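Local coordinates for VESB protease (Vibrio cholerae, PDB 4LK4), which probably cleaves peptide bonds within proteins as a secreted serine endopeptidase of the trypsin-like S1 family, at residues 84-90 with 105-111; 247-252 with 268-274. The protein carries 1 engineered substitution. All blocks are in the same frame, centred on the assembly; numbering follows the deposited sequence.

Contact 1. Residues 84-90 with 105-111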
ATOM      1  N   ILE A  84       7.477  14.738   3.100  1.00 47.76           N
ATOM      2  CA  ILE A  84       8.115  14.318   1.854  1.00 48.30           C
ATOM      3  C   ILE A  84       7.062  14.013   0.769  1.00 47.00           C
ATOM      4  O   ILE A  84       6.030  13.406   1.036  1.00 45.27           O
ATOM      5  CB  ILE A  84       8.935  13.044   2.091  1.00 49.63           C
ATOM      6  CG1 ILE A  84       9.904  13.252   3.245  1.00 51.56           C
ATOM      7  CG2 ILE A  84       9.720  12.645   0.847  1.00 50.86           C
ATOM      8  CD1 ILE A  84      10.813  12.062   3.452  1.00 53.03           C
ATOM      9  N   ALA A  85       7.346  14.375  -0.467  1.00 47.48           N
ATOM     10  CA  ALA A  85       6.401  14.083  -1.553  1.00 47.92           C
ATOM     11  C   ALA A  85       6.361  12.606  -1.937  1.00 47.19           C
ATOM     12  O   ALA A  85       7.375  11.906  -1.911  1.00 47.36           O
ATOM     13  CB  ALA A  85       6.725  14.913  -2.790  1.00 49.33           C
ATOM     14  N   ALA A  86       5.174  12.149  -2.304  1.00 46.14           N
ATOM     15  CA  ALA A  86       5.024  10.844  -2.887  1.00 46.99           C
ATOM     16  C   ALA A  86       5.464  10.943  -4.347  1.00 50.19           C
ATOM     17  O   ALA A  86       5.251  11.981  -4.997  1.00 51.10           O
ATOM     18  CB  ALA A  86       3.585  10.407  -2.788  1.00 45.75           C
ATOM     19  N   GLN A  87       6.116   9.911  -4.864  1.00 50.83           N
ATOM     20  CA  GLN A  87       6.371   9.894  -6.292  1.00 54.16           C
ATOM     21  C   GLN A  87       5.729   8.706  -6.990  1.00 53.67           C
ATOM     22  O   GLN A  87       5.319   8.850  -8.142  1.00 58.17           O
ATOM     23  CB  GLN A  87       7.862  10.026  -6.628  1.00 57.95           C
ATOM     24  CG  GLN A  87       8.663   8.744  -6.637  1.00 59.69           C
ATOM     25  CD  GLN A  87      10.115   8.972  -7.049  1.00 62.80           C
ATOM     26  OE1 GLN A  87      10.511  10.095  -7.389  1.00 62.95           O
ATOM     27  NE2 GLN A  87      10.918   7.898  -7.011  1.00 62.17           N
ATOM     28  N   LYS A  88       5.613   7.556  -6.329  1.00 50.56           N
ATOM     29  CA  LYS A  88       4.829   6.449  -6.884  1.00 49.52           C
ATOM     30  C   LYS A  88       3.954   5.758  -5.846  1.00 46.62           C
ATOM     31  O   LYS A  88       4.271   5.701  -4.662  1.00 46.57           O
ATOM     32  CB  LYS A  88       5.760   5.422  -7.557  1.00 51.77           C
ATOM     33  CG  LYS A  88       6.479   5.917  -8.813  1.00 53.72           C
ATOM     34  CD  LYS A  88       5.618   5.736 -10.057  1.00 56.26           C
ATOM     35  CE  LYS A  88       6.008   6.634 -11.252  1.00 58.78           C
ATOM     36  NZ  LYS A  88       7.458   6.918 -11.405  1.00 59.34           N
ATOM     37  N   ILE A  89       2.856   5.204  -6.316  1.00 45.33           N
ATOM     38  CA  ILE A  89       1.974   4.395  -5.525  1.00 44.72           C
ATOM     39  C   ILE A  89       1.848   2.995  -6.164  1.00 44.45           C
ATOM     40  O   ILE A  89       1.656   2.872  -7.365  1.00 44.74           O
ATOM     41  CB  ILE A  89       0.619   5.098  -5.355  1.00 45.68           C
ATOM     42  CG1 ILE A  89       0.812   6.302  -4.412  1.00 48.31           C
ATOM     43  CG2 ILE A  89      -0.404   4.165  -4.704  1.00 45.01           C
ATOM     44  CD1 ILE A  89      -0.408   7.188  -4.215  1.00 48.28           C
ATOM     45  N   TYR A  90       2.015   1.953  -5.350  1.00 43.25           N
ATOM     46  CA  TYR A  90       1.747   0.587  -5.777  1.00 44.99           C
ATOM     47  C   TYR A  90       0.584   0.067  -4.955  1.00 44.81           C
ATOM     48  O   TYR A  90       0.662   0.040  -3.736  1.00 45.86           O
ATOM     49  CB  TYR A  90       2.989  -0.309  -5.607  1.00 44.88           C
ATOM     50  CG  TYR A  90       4.187   0.314  -6.250  1.00 46.16           C
ATOM     51  CD1 TYR A  90       5.000   1.186  -5.561  1.00 46.47           C
ATOM     52  CD2 TYR A  90       4.467   0.086  -7.564  1.00 47.31           C
ATOM     53  CE1 TYR A  90       6.077   1.803  -6.175  1.00 47.47           C
ATOM     54  CE2 TYR A  90       5.555   0.662  -8.174  1.00 48.92           C
ATOM     55  CZ  TYR A  90       6.353   1.537  -7.484  1.00 48.93           C
ATOM     56  OH  TYR A  90       7.427   2.131  -8.143  1.00 50.55           O
ATOM     57  N   ALA A 105      -1.251  -0.982   0.095  1.00 38.21           N
ATOM     58  CA  ALA A 105      -0.524  -0.148  -0.847  1.00 38.76           C
ATOM     59  C   ALA A 105       0.819   0.291  -0.309  1.00 37.92           C
ATOM     60  O   ALA A 105       0.996   0.397   0.874  1.00 36.74           O
ATOM     61  CB  ALA A 105      -1.357   1.086  -1.201  1.00 38.38           C
ATOM     62  N   ILE A 106       1.737   0.595  -1.216  1.00 39.07           N
ATOM     63  CA  ILE A 106       3.040   1.160  -0.874  1.00 39.83           C
ATOM     64  C   ILE A 106       3.124   2.555  -1.481  1.00 40.06           C
ATOM     65  O   ILE A 106       2.775   2.746  -2.638  1.00 39.59           O
ATOM     66  CB  ILE A 106       4.205   0.327  -1.469  1.00 40.88           C
ATOM     67  CG1 ILE A 106       4.270  -1.049  -0.810  1.00 41.46           C
ATOM     68  CG2 ILE A 106       5.541   1.050  -1.338  1.00 40.68           C
ATOM     69  CD1 ILE A 106       4.452  -0.998   0.690  1.00 41.65           C
ATOM     70  N   VAL A 107       3.586   3.515  -0.689  1.00 40.13           N
ATOM     71  CA  VAL A 107       3.907   4.821  -1.221  1.00 41.26           C
ATOM     72  C   VAL A 107       5.420   4.898  -1.315  1.00 42.91           C
ATOM     73  O   VAL A 107       6.109   4.752  -0.317  1.00 42.87           O
ATOM     74  CB  VAL A 107       3.355   5.949  -0.340  1.00 41.26           C
ATOM     75  CG1 VAL A 107       3.607   7.304  -0.988  1.00 42.04           C
ATOM     76  CG2 VAL A 107       1.862   5.741  -0.101  1.00 40.64           C
ATOM     77  N   GLU A 108       5.924   5.071  -2.540  1.00 44.61           N
ATOM     78  CA  GLU A 108       7.318   5.304  -2.796  1.00 45.59           C
ATOM     79  C   GLU A 108       7.496   6.811  -2.748  1.00 45.87           C
ATOM     80  O   GLU A 108       6.745   7.532  -3.386  1.00 45.64           O
ATOM     81  CB  GLU A 108       7.629   4.772  -4.172  1.00 48.40           C
ATOM     82  CG  GLU A 108       9.079   4.887  -4.593  1.00 50.94           C
ATOM     83  CD  GLU A 108       9.293   4.545  -6.049  1.00 52.67           C
ATOM     84  OE1 GLU A 108       9.161   3.344  -6.390  1.00 52.93           O
ATOM     85  OE2 GLU A 108       9.599   5.484  -6.839  1.00 54.24           O
ATOM     86  N   LEU A 109       8.465   7.278  -1.976  1.00 46.18           N
ATOM     87  CA  LEU A 109       8.647   8.696  -1.694  1.00 46.49           C
ATOM     88  C   LEU A 109       9.683   9.309  -2.602  1.00 48.78           C
ATOM     89  O   LEU A 109      10.577   8.621  -3.043  1.00 50.70           O
ATOM     90  CB  LEU A 109       9.151   8.841  -0.272  1.00 46.55           C
ATOM     91  CG  LEU A 109       8.207   8.314   0.795  1.00 45.50           C
ATOM     92  CD1 LEU A 109       8.688   8.766   2.165  1.00 45.72           C
ATOM     93  CD2 LEU A 109       6.792   8.820   0.557  1.00 44.57           C
ATOM     94  N   ALA A 110       9.602  10.608  -2.847  1.00 49.96           N
ATOM     95  CA  ALA A 110      10.584  11.292  -3.719  1.00 53.34           C
ATOM     96  C   ALA A 110      12.000  11.356  -3.139  1.00 55.77           C
ATOM     97  O   ALA A 110      12.944  11.706  -3.830  1.00 58.74           O
ATOM     98  CB  ALA A 110      10.109  12.698  -4.072  1.00 53.07           C
ATOM     99  N   GLN A 111      12.159  11.033  -1.873  1.00 57.56           N
ATOM    100  CA  GLN A 111      13.496  10.889  -1.313  1.00 60.27           C
ATOM    101  C   GLN A 111      13.420   9.982  -0.102  1.00 56.32           C
ATOM    102  O   GLN A 111      12.349   9.760   0.437  1.00 54.00           O
ATOM    103  CB  GLN A 111      14.079  12.260  -0.952  1.00 64.87           C
ATOM    104  CG  GLN A 111      13.039  13.207  -0.390  1.00 67.08           C
ATOM    105  CD  GLN A 111      13.576  14.575  -0.004  1.00 71.65           C
ATOM    106  OE1 GLN A 111      14.738  14.731   0.388  1.00 75.19           O
ATOM    107  NE2 GLN A 111      12.702  15.576  -0.080  1.00 72.40           N
TER
HETATM  108  O   HOH W   1      10.039  15.751  -1.206  1.00 31.56           O

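Contact 2. Residues 247-252 with 268-274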
ATOM      1  N   GLN A 247      13.306  -1.233  -4.674  1.00 59.11           N
ATOM      2  CA  GLN A 247      14.142  -0.257  -5.411  1.00 61.54           C
ATOM      3  C   GLN A 247      14.099  -0.391  -6.936  1.00 61.15           C
ATOM      4  O   GLN A 247      15.042  -0.016  -7.652  1.00 63.01           O
ATOM      5  CB  GLN A 247      15.580  -0.279  -4.896  1.00 65.04           C
ATOM      6  CG  GLN A 247      15.680  -0.079  -3.388  1.00 66.23           C
ATOM      7  CD  GLN A 247      17.107  -0.202  -2.904  1.00 71.56           C
ATOM      8  OE1 GLN A 247      17.781   0.800  -2.679  1.00 74.64           O
ATOM      9  NE2 GLN A 247      17.589  -1.442  -2.769  1.00 73.56           N
ATOM     10  N   LEU A 248      12.976  -0.915  -7.415  1.00 58.82           N
ATOM     11  CA  LEU A 248      12.616  -0.880  -8.820  1.00 58.10           C
ATOM     12  C   LEU A 248      11.368  -0.014  -8.871  1.00 55.48           C
ATOM     13  O   LEU A 248      10.295  -0.438  -8.450  1.00 51.95           O
ATOM     14  CB  LEU A 248      12.320  -2.295  -9.336  1.00 58.02           C
ATOM     15  CG  LEU A 248      11.786  -2.427 -10.766  1.00 58.96           C
ATOM     16  CD1 LEU A 248      12.712  -1.691 -11.725  1.00 61.60           C
ATOM     17  CD2 LEU A 248      11.614  -3.886 -11.190  1.00 58.85           C
ATOM     18  N   SER A 249      11.528   1.208  -9.357  1.00 55.94           N
ATOM     19  CA  SER A 249      10.431   2.156  -9.435  1.00 54.75           C
ATOM     20  C   SER A 249       9.789   2.174 -10.817  1.00 55.66           C
ATOM     21  O   SER A 249      10.456   2.386 -11.841  1.00 59.10           O
ATOM     22  CB  SER A 249      10.914   3.555  -9.107  1.00 55.24           C
ATOM     23  OG  SER A 249       9.860   4.480  -9.254  1.00 54.64           O
ATOM     24  N   TYR A 250       8.478   2.017 -10.842  1.00 54.16           N
ATOM     25  CA  TYR A 250       7.766   2.013 -12.094  1.00 54.04           C
ATOM     26  C   TYR A 250       6.284   2.413 -12.024  1.00 52.62           C
ATOM     27  O   TYR A 250       5.656   2.406 -10.961  1.00 50.46           O
ATOM     28  CB  TYR A 250       7.885   0.627 -12.684  1.00 54.15           C
ATOM     29  CG  TYR A 250       7.225  -0.456 -11.877  1.00 52.33           C
ATOM     30  CD1 TYR A 250       7.852  -1.001 -10.751  1.00 52.68           C
ATOM     31  CD2 TYR A 250       5.981  -0.945 -12.234  1.00 51.12           C
ATOM     32  CE1 TYR A 250       7.248  -2.011 -10.004  1.00 50.61           C
ATOM     33  CE2 TYR A 250       5.360  -1.946 -11.493  1.00 50.79           C
ATOM     34  CZ  TYR A 250       6.000  -2.485 -10.376  1.00 50.22           C
ATOM     35  OH  TYR A 250       5.396  -3.515  -9.671  1.00 49.15           O
ATOM     36  N   ASP A 251       5.742   2.735 -13.196  1.00 53.58           N
ATOM     37  CA  ASP A 251       4.308   2.961 -13.380  1.00 52.51           C
ATOM     38  C   ASP A 251       3.585   1.620 -13.292  1.00 51.90           C
ATOM     39  O   ASP A 251       3.787   0.718 -14.142  1.00 53.80           O
ATOM     40  CB  ASP A 251       4.028   3.608 -14.752  1.00 53.68           C
ATOM     41  CG  ASP A 251       4.819   4.891 -14.972  1.00 55.11           C
ATOM     42  OD1 ASP A 251       4.660   5.810 -14.153  1.00 55.96           O
ATOM     43  OD2 ASP A 251       5.588   4.995 -15.954  1.00 57.28           O
ATOM     44  N   GLN A 252       2.738   1.483 -12.282  1.00 49.94           N
ATOM     45  CA  GLN A 252       2.039   0.231 -12.062  1.00 49.61           C
ATOM     46  C   GLN A 252       0.779   0.124 -12.913  1.00 50.66           C
ATOM     47  O   GLN A 252       0.629  -0.815 -13.672  1.00 51.48           O
ATOM     48  CB  GLN A 252       1.658   0.090 -10.603  1.00 47.43           C
ATOM     49  CG  GLN A 252       1.307  -1.336 -10.201  1.00 45.70           C
ATOM     50  CD  GLN A 252       0.576  -1.392  -8.860  1.00 43.42           C
ATOM     51  OE1 GLN A 252      -0.050  -0.428  -8.435  1.00 41.15           O
ATOM     52  NE2 GLN A 252       0.635  -2.542  -8.213  1.00 42.56           N
ATOM     53  N   PHE A 268       4.951   3.081 -20.236  1.00 58.96           N
ATOM     54  CA  PHE A 268       5.221   2.711 -18.839  1.00 55.60           C
ATOM     55  C   PHE A 268       6.722   2.794 -18.581  1.00 55.73           C
ATOM     56  O   PHE A 268       7.499   2.262 -19.359  1.00 56.06           O
ATOM     57  CB  PHE A 268       4.790   1.278 -18.561  1.00 53.68           C
ATOM     58  CG  PHE A 268       3.319   1.081 -18.501  1.00 53.15           C
ATOM     59  CD1 PHE A 268       2.590   0.970 -19.638  1.00 55.03           C
ATOM     60  CD2 PHE A 268       2.672   0.984 -17.293  1.00 52.94           C
ATOM     61  CE1 PHE A 268       1.229   0.762 -19.593  1.00 55.14           C
ATOM     62  CE2 PHE A 268       1.309   0.781 -17.236  1.00 52.76           C
ATOM     63  CZ  PHE A 268       0.591   0.651 -18.398  1.00 53.55           C
ATOM     64  N   THR A 269       7.136   3.427 -17.488  1.00 55.76           N
ATOM     65  CA  THR A 269       8.563   3.588 -17.226  1.00 57.95           C
ATOM     66  C   THR A 269       9.024   2.821 -16.000  1.00 56.81           C
ATOM     67  O   THR A 269       8.333   2.778 -14.975  1.00 57.76           O
ATOM     68  CB  THR A 269       8.942   5.064 -17.129  1.00 60.14           C
ATOM     69  OG1 THR A 269       8.589   5.693 -18.363  1.00 64.76           O
ATOM     70  CG2 THR A 269      10.434   5.243 -16.894  1.00 61.34           C
ATOM     71  N   TYR A 270      10.198   2.210 -16.152  1.00 59.17           N
ATOM     72  CA  TYR A 270      10.832   1.304 -15.188  1.00 58.93           C
ATOM     73  C   TYR A 270      12.219   1.869 -14.890  1.00 61.54           C
ATOM     74  O   TYR A 270      12.992   2.142 -15.815  1.00 68.03           O
ATOM     75  CB  TYR A 270      10.913  -0.117 -15.779  1.00 58.92           C
ATOM     76  CG  TYR A 270       9.535  -0.618 -16.134  1.00 57.98           C
ATOM     77  CD1 TYR A 270       8.971  -0.342 -17.381  1.00 58.56           C
ATOM     78  CD2 TYR A 270       8.760  -1.287 -15.197  1.00 54.54           C
ATOM     79  CE1 TYR A 270       7.679  -0.739 -17.690  1.00 57.41           C
ATOM     80  CE2 TYR A 270       7.474  -1.697 -15.501  1.00 54.08           C
ATOM     81  CZ  TYR A 270       6.932  -1.409 -16.744  1.00 55.82           C
ATOM     82  OH  TYR A 270       5.640  -1.788 -17.037  1.00 55.82           O
ATOM     83  N   THR A 271      12.519   2.065 -13.611  1.00 59.85           N
ATOM     84  CA  THR A 271      13.739   2.736 -13.182  1.00 61.46           C
ATOM     85  C   THR A 271      14.426   1.979 -12.046  1.00 61.34           C
ATOM     86  O   THR A 271      13.787   1.632 -11.043  1.00 60.47           O
ATOM     87  CB  THR A 271      13.400   4.134 -12.670  1.00 61.93           C
ATOM     88  OG1 THR A 271      12.557   4.786 -13.620  1.00 63.49           O
ATOM     89  CG2 THR A 271      14.657   4.947 -12.455  1.00 65.02           C
ATOM     90  N   ASN A 272      15.723   1.743 -12.189  1.00 62.99           N
ATOM     91  CA  ASN A 272      16.498   1.059 -11.168  1.00 64.13           C
ATOM     92  C   ASN A 272      17.040   2.044 -10.143  1.00 66.63           C
ATOM     93  O   ASN A 272      17.953   2.815 -10.457  1.00 70.74           O
ATOM     94  CB  ASN A 272      17.663   0.330 -11.803  1.00 67.83           C
ATOM     95  CG  ASN A 272      18.542  -0.374 -10.796  1.00 69.48           C
ATOM     96  OD1 ASN A 272      18.067  -0.850  -9.767  1.00 69.33           O
ATOM     97  ND2 ASN A 272      19.836  -0.476 -11.107  1.00 73.37           N
ATOM     98  N   LEU A 273      16.494   2.002  -8.927  1.00 63.55           N
ATOM     99  CA  LEU A 273      17.008   2.800  -7.837  1.00 66.35           C
ATOM    100  C   LEU A 273      18.054   2.055  -7.001  1.00 69.58           C
ATOM    101  O   LEU A 273      18.570   2.627  -6.041  1.00 70.81           O
ATOM    102  CB  LEU A 273      15.862   3.263  -6.930  1.00 64.67           C
ATOM    103  CG  LEU A 273      14.753   4.071  -7.610  1.00 63.26           C
ATOM    104  CD1 LEU A 273      13.662   4.442  -6.630  1.00 62.09           C
ATOM    105  CD2 LEU A 273      15.316   5.319  -8.255  1.00 66.07           C
ATOM    106  N   ASP A 274      18.358   0.798  -7.349  1.00 70.87           N
ATOM    107  CA  ASP A 274      19.339  -0.003  -6.601  1.00 76.18           C
ATOM    108  C   ASP A 274      20.766   0.322  -7.058  1.00 81.06           C
ATOM    109  O   ASP A 274      20.978   0.740  -8.198  1.00 82.42           O
ATOM    110  CB  ASP A 274      19.051  -1.512  -6.760  1.00 78.01           C
ATOM    111  CG  ASP A 274      19.501  -2.363  -5.529  1.00 83.20           C
ATOM    112  OD1 ASP A 274      20.534  -2.050  -4.878  1.00 90.10           O
ATOM    113  OD2 ASP A 274      18.819  -3.371  -5.218  1.00 80.34           O
TER
HETATM  114  O   HOH W   2      20.626  -0.172  -2.744  1.00 60.61           O

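Contact 1. Residues 84-90 with 105-111
Two antiparallel neighbours of a six-stranded beta barrel in the protease part of the chain meet here, strand 82-91 lying between strands 66-70 and 105-109. Regular pairing holds at the Tyr-90 end: Tyr-90 and Ile-106 form a hydrogen-bonded pair, with Tyr-90 N to Ile-106 O at 2.9 Å and Ile-106 N to Tyr-90 O at 2.8 Å, and Ile-89 faces Val-107 in the next, non-hydrogen-bonded pair. At Gln-87 and Lys-88 the register slips by one residue. Both amides converge on one carbonyl, Gln-87 N lying 2.9 Å and Lys-88 N 3.2 Å from Glu-108 O, the signature of a classic beta bulge. Gln-87 is the extra residue, and its phi/psi of -119/-32° breaks the extended course of the strand. The barrel is one of the two that make up the chymotrypsin-like fold of S1 proteases, and the axes of the short segments, with N-to-C directions 125° apart, depart far from antiparallel, as suits coiled barrel strands and a bulge. Beyond the bulge, Ala-110 N donates to Ala-85 O (2.7 Å), and a water bridges Ala-85 N and Gln-111 NE2.

The bulge also turns the Gln-87 side chain toward Glu-108. The carboxylate of Glu-108 accepts from Gln-87 NE2 at OE2 (2.8 Å) and from Tyr-90 OH at OE1 (2.7 Å), while OE2 also pairs with Ser-249 OG of strand 248-258. On the face of Ile-89 and Val-107, Ala-86 CB meets Val-107 CG1 at 3.6 Å. Nearby, Phe-58 covers Ile-89 and Val-107, and Leu-109 packs on Val-68 and Ile-70.

Contact 2. Residues 247-252 with 268-274
Side chains alternate across an antiparallel hairpin pairing in the Ig-like domain. Tyr-250 and Tyr-270 form a non-hydrogen-bonded pair on the same face, but chi1 p (64°) carries the Tyr-250 ring away from the partner strand, whereas m (-58°) brings the Tyr-270 ring in close to Tyr-250 CB, with Tyr-270 OH hydrogen-bonded to Ser-344 OG. The rings are nearly parallel (18°) but slid apart, centroids 5.6 Å apart, and barely overlap; the two residues come closest at Tyr-250 CB and Tyr-270 CD2, 3.3 Å apart. On the other face, Ser-249 and Thr-271 form the hydrogen-bonded pair (Thr-271 N to Ser-249 O, 2.7 Å), and Ser-249 CB touches Leu-273 CD1 at 3.8 Å. Asp-251, with chi1 m, replaces a backbone acceptor: its OD2 takes the Thr-269 amide N at 2.7 Å. At the opposite end, Asn-272 forms an Asx turn, its OD1 accepting from Asp-274 N at 2.9 Å, and a water bridges Gln-247 OE1 and Asp-274 OD1. Asp-274 is also salt-bridged to Lys-340. Strand 262-272 continues the sheet to strand 310-319 through backbone hydrogen bonds such as Tyr-270 with Cys-311, while the tyrosine face packs against Ala-342 of strand 338-349 and Tyr-270 reaches Phe-329 and Leu-331 of strand 324-335.

Overall arrangement
From the N terminus, the chain first builds the trypsin-like part, where contact 1 closes a connection of 14 mostly irregular residues between two adjacent barrel strands. It then completes the second protease sheet and helix 238-243 before entering the Ig-like domain, where contact 2 brings together the open end of the hairpin 248-258/262-272. The two closures follow in series, neither nested nor crossed, with centres about 12 Å apart. They nevertheless touch: Ser-249 OG lies 2.6 Å from Glu-108 OE2 and Tyr-250 N 2.9 Å from Tyr-90 OH, both probable hydrogen bonds. Side chains of both barrel strands, 82-91 and 105-109, thus tie the protease part to strand 248-258 of the Ig-like domain.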